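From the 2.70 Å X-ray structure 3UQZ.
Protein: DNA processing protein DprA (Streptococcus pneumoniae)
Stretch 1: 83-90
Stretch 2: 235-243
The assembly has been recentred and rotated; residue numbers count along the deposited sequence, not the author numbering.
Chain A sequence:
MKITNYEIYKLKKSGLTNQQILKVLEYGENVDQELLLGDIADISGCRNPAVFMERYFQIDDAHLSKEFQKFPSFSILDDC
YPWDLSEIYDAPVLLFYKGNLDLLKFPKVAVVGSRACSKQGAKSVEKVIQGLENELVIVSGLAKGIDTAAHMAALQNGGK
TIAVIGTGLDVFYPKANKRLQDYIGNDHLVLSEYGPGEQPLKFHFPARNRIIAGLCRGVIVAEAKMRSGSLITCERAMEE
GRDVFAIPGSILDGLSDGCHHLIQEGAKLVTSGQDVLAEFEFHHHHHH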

# COMPACT_ATOMS: atom_id res chain seq x y z
N TRP A 83 -19.96 7.79 -23.45
CA TRP A 83 -18.75 8.39 -24.00
C TRP A 83 -17.46 7.84 -23.44
O TRP A 83 -16.49 7.77 -24.19
CB TRP A 83 -18.81 9.92 -23.92
CG TRP A 83 -19.76 10.58 -24.88
CD1 TRP A 83 -20.54 9.97 -25.82
CD2 TRP A 83 -20.01 11.99 -25.00
NE1 TRP A 83 -21.28 10.91 -26.50
CE2 TRP A 83 -20.95 12.16 -26.04
CE3 TRP A 83 -19.49 13.13 -24.36
CZ2 TRP A 83 -21.39 13.43 -26.44
CZ3 TRP A 83 -19.92 14.38 -24.77
CH2 TRP A 83 -20.86 14.52 -25.80
N ASP A 84 -17.42 7.46 -22.15
CA ASP A 84 -16.20 6.90 -21.56
C ASP A 84 -15.87 5.55 -22.18
O ASP A 84 -14.69 5.28 -22.44
CB ASP A 84 -16.35 6.76 -20.04
CG ASP A 84 -16.27 8.06 -19.26
OD1 ASP A 84 -15.33 8.85 -19.51
OD2 ASP A 84 -17.12 8.26 -18.37
N LEU A 85 -16.89 4.70 -22.44
CA LEU A 85 -16.71 3.39 -23.07
C LEU A 85 -16.24 3.51 -24.53
O LEU A 85 -15.47 2.67 -24.98
CB LEU A 85 -18.01 2.54 -22.94
CG LEU A 85 -17.97 1.09 -23.43
CD1 LEU A 85 -16.94 0.24 -22.66
CD2 LEU A 85 -19.34 0.46 -23.37
N SER A 86 -16.66 4.56 -25.25
CA SER A 86 -16.27 4.80 -26.65
C SER A 86 -14.78 5.09 -26.80
O SER A 86 -14.23 4.87 -27.88
CB SER A 86 -17.08 5.95 -27.23
OG SER A 86 -16.69 7.18 -26.64
N GLU A 87 -14.13 5.60 -25.73
CA GLU A 87 -12.71 5.99 -25.72
C GLU A 87 -11.72 4.83 -25.60
O GLU A 87 -10.53 5.04 -25.82
CB GLU A 87 -12.44 7.00 -24.60
CG GLU A 87 -13.14 8.34 -24.75
CD GLU A 87 -13.17 9.08 -23.43
OE1 GLU A 87 -13.97 10.04 -23.32
OE2 GLU A 87 -12.41 8.70 -22.51
N ILE A 88 -12.19 3.63 -25.24
CA ILE A 88 -11.29 2.48 -25.08
C ILE A 88 -10.91 1.87 -26.41
O ILE A 88 -11.61 2.04 -27.41
CB ILE A 88 -11.82 1.42 -24.08
CG1 ILE A 88 -13.09 0.71 -24.58
CG2 ILE A 88 -11.99 1.99 -22.68
CD1 ILE A 88 -13.18 -0.73 -24.28
N TYR A 89 -9.80 1.13 -26.42
CA TYR A 89 -9.39 0.40 -27.60
C TYR A 89 -10.34 -0.81 -27.70
O TYR A 89 -10.61 -1.47 -26.69
CB TYR A 89 -7.92 -0.05 -27.48
CG TYR A 89 -7.52 -1.05 -28.54
CD1 TYR A 89 -7.42 -0.68 -29.88
CD2 TYR A 89 -7.30 -2.39 -28.21
CE1 TYR A 89 -7.10 -1.62 -30.87
CE2 TYR A 89 -6.98 -3.33 -29.19
CZ TYR A 89 -6.88 -2.94 -30.51
OH TYR A 89 -6.56 -3.85 -31.49
N ASP A 90 -10.88 -1.06 -28.91
CA ASP A 90 -11.81 -2.17 -29.18
C ASP A 90 -13.13 -2.02 -28.40
O ASP A 90 -13.66 -2.99 -27.86
CB ASP A 90 -11.13 -3.55 -28.99
CG ASP A 90 -11.82 -4.71 -29.69
OD1 ASP A 90 -12.44 -4.49 -30.73
OD2 ASP A 90 -11.71 -5.85 -29.19
N GLU A 235 -4.29 -3.48 -14.74
CA GLU A 235 -3.14 -3.09 -15.53
C GLU A 235 -3.60 -2.47 -16.85
O GLU A 235 -3.09 -1.42 -17.23
CB GLU A 235 -2.18 -4.29 -15.74
CG GLU A 235 -1.41 -4.65 -14.47
CD GLU A 235 -0.41 -5.79 -14.56
OE1 GLU A 235 -0.68 -6.79 -15.27
OE2 GLU A 235 0.63 -5.71 -13.86
N ARG A 236 -4.64 -3.05 -17.50
CA ARG A 236 -5.21 -2.49 -18.73
C ARG A 236 -6.01 -1.19 -18.44
O ARG A 236 -5.99 -0.28 -19.27
CB ARG A 236 -6.04 -3.55 -19.49
CG ARG A 236 -6.50 -3.12 -20.91
CD ARG A 236 -5.40 -3.24 -21.96
NE ARG A 236 -5.81 -2.70 -23.26
CZ ARG A 236 -5.58 -1.46 -23.68
NH1 ARG A 236 -4.94 -0.60 -22.89
NH2 ARG A 236 -5.98 -1.07 -24.87
N ALA A 237 -6.66 -1.09 -17.25
CA ALA A 237 -7.39 0.12 -16.85
C ALA A 237 -6.41 1.29 -16.65
O ALA A 237 -6.74 2.43 -17.00
CB ALA A 237 -8.19 -0.12 -15.57
N MSE A 238 -5.21 1.00 -16.11
CA MSE A 238 -4.14 1.97 -15.90
C MSE A 238 -3.60 2.47 -17.25
O MSE A 238 -3.32 3.66 -17.40
CB MSE A 238 -3.03 1.35 -15.05
CG MSE A 238 -2.87 2.03 -13.69
SE MSE A 238 -2.27 0.84 -12.24
CE MSE A 238 -1.27 2.12 -11.24
N GLU A 239 -3.54 1.56 -18.25
CA GLU A 239 -3.13 1.87 -19.63
C GLU A 239 -4.17 2.76 -20.33
O GLU A 239 -3.80 3.55 -21.20
CB GLU A 239 -2.92 0.57 -20.43
CG GLU A 239 -1.62 -0.17 -20.13
CD GLU A 239 -1.60 -1.65 -20.46
OE1 GLU A 239 -2.24 -2.07 -21.46
OE2 GLU A 239 -0.92 -2.41 -19.72
N GLU A 240 -5.45 2.65 -19.94
CA GLU A 240 -6.55 3.46 -20.48
C GLU A 240 -6.69 4.82 -19.74
O GLU A 240 -7.60 5.60 -20.05
CB GLU A 240 -7.89 2.67 -20.46
CG GLU A 240 -7.99 1.54 -21.47
CD GLU A 240 -8.15 1.89 -22.94
OE1 GLU A 240 -8.37 3.08 -23.27
OE2 GLU A 240 -8.07 0.96 -23.77
N GLY A 241 -5.78 5.08 -18.80
CA GLY A 241 -5.75 6.31 -18.01
C GLY A 241 -6.76 6.38 -16.88
O GLY A 241 -7.05 7.47 -16.38
N ARG A 242 -7.30 5.21 -16.46
CA ARG A 242 -8.29 5.13 -15.38
C ARG A 242 -7.61 4.93 -14.02
O ARG A 242 -6.55 4.31 -13.94
CB ARG A 242 -9.32 4.00 -15.64
CG ARG A 242 -9.93 3.93 -17.06
CD ARG A 242 -10.72 5.17 -17.44
NE ARG A 242 -11.86 4.87 -18.31
CZ ARG A 242 -11.81 4.84 -19.64
NH1 ARG A 242 -10.67 5.09 -20.27
NH2 ARG A 242 -12.90 4.57 -20.34
N ASP A 243 -8.22 5.48 -12.96
CA ASP A 243 -7.71 5.38 -11.60
C ASP A 243 -7.98 3.99 -11.05
O ASP A 243 -9.06 3.44 -11.27
CB ASP A 243 -8.38 6.40 -10.67
CG ASP A 243 -8.03 7.86 -10.89
OD1 ASP A 243 -6.86 8.14 -11.25
OD2 ASP A 243 -8.90 8.72 -10.63

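Stretch 2 begins inside a helix that closes at G241. Stretch 1 opens with a weakly bonded helical turn and continues as loop. The two backbones keep some distance. The CA atoms of I88 and E240 are 6.7 Å apart, and those of D84 and R242 are 10.2 Å apart. Long side chains from stretch 2 bridge the gap, and much of what they meet is backbone. The contact is small, burying 256 Å² in total.

E235 lies too far away to take part. R236 is the first residue to reach across. Its CA-to-CB bond points toward stretch 1, and its NH2 comes within 3.4 Å of CB of Y89. That carbon lies near the guanidinium plane, at its edge. This is packing, not a hydrogen bond. R236 NH2 also forms a salt bridge within stretch 2, 3.1 Å from OE2 of E240. The oxygen lies well out of the guanidinium plane, so the attraction is one of charge. R236 NH1 also pairs with E239 OE1 at 3.4 Å.

A237, M238 and E239 make no contact with stretch 1. M238 is selenomethionine.

E240 is central to the interface. Its carboxylate accepts a hydrogen bond from the backbone of stretch 1: Y89 N donates to E240 OE2 over 3.2 Å. The N-H points straight at the oxygen, with an angle of 179°. OE2 therefore serves both this amide and the charge of R236. Both oxygens also pack against I88: E240 OE1 lies 3.5 Å from I88 CA, and E240 OE2 lies 3.8 Å from I88 CB. I88 is buried, and part of its surface is covered by stretch 2.

G241 ends the helix in a Schellman motif. Its phi is positive, at 77°, a value that by itself favours glycine. G241 N bonds to M238 O at 3.2 Å, and R242 N bonds to A237 O at 2.9 Å. The residue itself does not touch stretch 1.

R242 follows the turn and has the largest area covered by the other stretch. Its CA-to-CB bond points toward stretch 1. R242 NH2 donates to the backbone oxygen D84 O over 2.8 Å. The distance is short, but the 117° angle makes the bond weak. R242 NH2 also lies 3.6 Å from CG2 of I88, a van der Waals contact between the charged group and a methyl. R242 NH1 bonds back to E240 O at 3.1 Å, tying the arginine to its own turn. E87 OE2 is 4.6 Å from R242 NH1, beyond salt-bridge range.

D243 is out of reach of stretch 1.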